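Local coordinates for protein 6-phosphogluconate dehydrogenase NAD-binding (Dyadobacter fermentans, PDB 4GBJ) that is probably an NAD(P)-dependent oxidoreductase of the 6-phosphogluconate and 3-hydroxyisobutyrate dehydrogenase type, at residues B[201-204]-B[205-209]. Sequence-based numbering, arbitrary orientation.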
loop_
_atom_site.group_PDB
_atom_site.type_symbol
_atom_site.label_atom_id
_atom_site.label_comp_id
_atom_site.label_asym_id
_atom_site.label_seq_id
_atom_site.Cartn_x
_atom_site.Cartn_y
_atom_site.Cartn_z
ATOM N N SER B 201 -3.585 -2.816 20.229
ATOM C CA SER B 201 -2.497 -3.715 19.841
ATOM C C SER B 201 -2.188 -3.570 18.343
ATOM O O SER B 201 -3.087 -3.316 17.535
ATOM C CB SER B 201 -2.835 -5.164 20.194
ATOM O OG SER B 201 -3.609 -5.731 19.161
ATOM N N ARG B 202 -0.897 -3.681 17.989
ATOM C CA ARG B 202 -0.451 -3.499 16.614
ATOM C C ARG B 202 -1.013 -4.642 15.743
ATOM O O ARG B 202 -1.388 -4.465 14.590
ATOM C CB ARG B 202 1.088 -3.452 16.571
ATOM C CG ARG B 202 1.727 -2.264 17.313
ATOM C CD ARG B 202 3.220 -2.465 17.416
ATOM N NE ARG B 202 3.922 -2.251 16.143
ATOM C CZ ARG B 202 4.320 -1.063 15.675
ATOM N NH1 ARG B 202 4.083 0.041 16.361
ATOM N NH2 ARG B 202 4.985 -0.980 14.522
ATOM N N GLN B 203 -1.072 -5.821 16.321
ATOM C CA GLN B 203 -1.568 -7.011 15.643
ATOM C C GLN B 203 -3.049 -6.843 15.277
ATOM O O GLN B 203 -3.437 -7.251 14.191
ATOM C CB GLN B 203 -1.400 -8.259 16.563
ATOM C CG GLN B 203 -1.771 -9.600 15.877
ATOM C CD GLN B 203 -0.859 -9.967 14.715
ATOM O OE1 GLN B 203 0.283 -9.505 14.619
ATOM N NE2 GLN B 203 -1.313 -10.857 13.835
ATOM N N SER B 204 -3.874 -6.276 16.171
ATOM C CA SER B 204 -5.328 -6.134 15.898
ATOM C C SER B 204 -5.618 -5.132 14.779
ATOM O O SER B 204 -6.474 -5.402 13.940
ATOM C CB SER B 204 -6.103 -5.771 17.168
ATOM O OG SER B 204 -5.822 -4.458 17.624
ATOM N N ILE B 205 -4.945 -3.969 14.775
ATOM C CA ILE B 205 -5.110 -2.997 13.676
ATOM C C ILE B 205 -4.568 -3.639 12.373
ATOM O O ILE B 205 -5.176 -3.490 11.321
ATOM C CB ILE B 205 -4.502 -1.577 13.938
ATOM C CG1 ILE B 205 -4.694 -0.677 12.698
ATOM C CG2 ILE B 205 -2.994 -1.613 14.303
ATOM C CD1 ILE B 205 -4.346 0.803 12.911
ATOM N N TYR B 206 -3.406 -4.295 12.420
ATOM C CA TYR B 206 -2.848 -5.026 11.254
ATOM C C TYR B 206 -3.861 -6.057 10.657
ATOM O O TYR B 206 -4.141 -6.068 9.459
ATOM C CB TYR B 206 -1.536 -5.774 11.660
ATOM C CG TYR B 206 -1.168 -6.926 10.764
ATOM C CD1 TYR B 206 -0.664 -6.708 9.506
ATOM C CD2 TYR B 206 -1.405 -8.249 11.157
ATOM C CE1 TYR B 206 -0.394 -7.773 8.637
ATOM C CE2 TYR B 206 -1.109 -9.316 10.322
ATOM C CZ TYR B 206 -0.662 -9.075 9.035
ATOM O OH TYR B 206 -0.341 -10.132 8.207
ATOM N N GLU B 207 -4.412 -6.888 11.500
ATOM C CA GLU B 207 -5.343 -7.918 11.045
ATOM C C GLU B 207 -6.581 -7.313 10.398
ATOM O O GLU B 207 -6.999 -7.786 9.349
ATOM C CB GLU B 207 -5.779 -8.840 12.202
ATOM C CG GLU B 207 -4.694 -9.822 12.558
ATOM C CD GLU B 207 -4.953 -10.643 13.810
ATOM O OE1 GLU B 207 -6.005 -10.456 14.459
ATOM O OE2 GLU B 207 -4.096 -11.491 14.136
HETATM N N MSE B 208 -7.116 -6.223 10.967
HETATM C CA MSE B 208 -8.320 -5.625 10.422
HETATM C C MSE B 208 -8.058 -4.983 9.101
HETATM O O MSE B 208 -8.750 -5.289 8.133
HETATM C CB MSE B 208 -8.916 -4.617 11.398
HETATM C CG MSE B 208 -10.323 -4.161 11.037
HETATM SE SE MSE B 208 -10.263 -2.687 9.774
HETATM C CE MSE B 208 -11.936 -2.916 9.030
ATOM N N LEU B 209 -7.062 -4.119 9.043
ATOM C CA LEU B 209 -6.776 -3.363 7.821
ATOM C C LEU B 209 -6.298 -4.221 6.646
ATOM O O LEU B 209 -6.669 -3.933 5.485
ATOM C CB LEU B 209 -5.754 -2.245 8.129
ATOM C CG LEU B 209 -6.334 -1.066 8.991
ATOM C CD1 LEU B 209 -5.242 -0.030 9.316
ATOM C CD2 LEU B 209 -7.487 -0.405 8.298
#
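Gln203 and Glu207, one helical turn apart, are tied by a nearly straight hydrogen bond from Gln203 NE2 to Glu207 OE2 (2.9 Å, 167° at the hydrogen). The carboxylate oxygen lies close to the amide plane but is met on its anti side, with NE2 33° out of the carboxylate plane. CG of Gln203 stands anti to the backbone N (chi1 -174°) and a bend at chi2 carries the amide forward, towards Glu207. The same NE2 also sits at the edge of the Tyr206 ring, 3.7 Å from Tyr206 CD2. With an alanine in place of Gln203, Glu207 OE2 would probably lose this donor, and the Tyr206 edge its amide neighbour. The helix itself is closed by i to i+4 bonds, among them Glu207 N to Gln203 O (2.9 Å) and Tyr206 N to Arg202 O (3.0 Å). At the N-cap, Ser201 O receives a weak bond from Ile205 N (3.4 Å) and a second from the hydroxyl of Ser204, whose OG approaches within 3.0 Å of Ser201 O. Arg202 turns its guanidinium away to a salt bridge with Glu196, and Tyr206 OH bonds to Gln220 O. This N-terminal turn of helix 202-211, in the helical part of the chain that matches the C-terminal 3-hydroxyisobutyrate dehydrogenase family, packs against two others of its chain: Ile205 and Tyr206 rest on Phe192 of helix 169-197, while Gln203 and Tyr206 touch Ala227 of helix 217-228. Ser204 packs on Phe163, Ile205 on Ala176 of helix 169-197 and selenomethionine Met208 on Phe161 of strand 159-162, all of the second subunit.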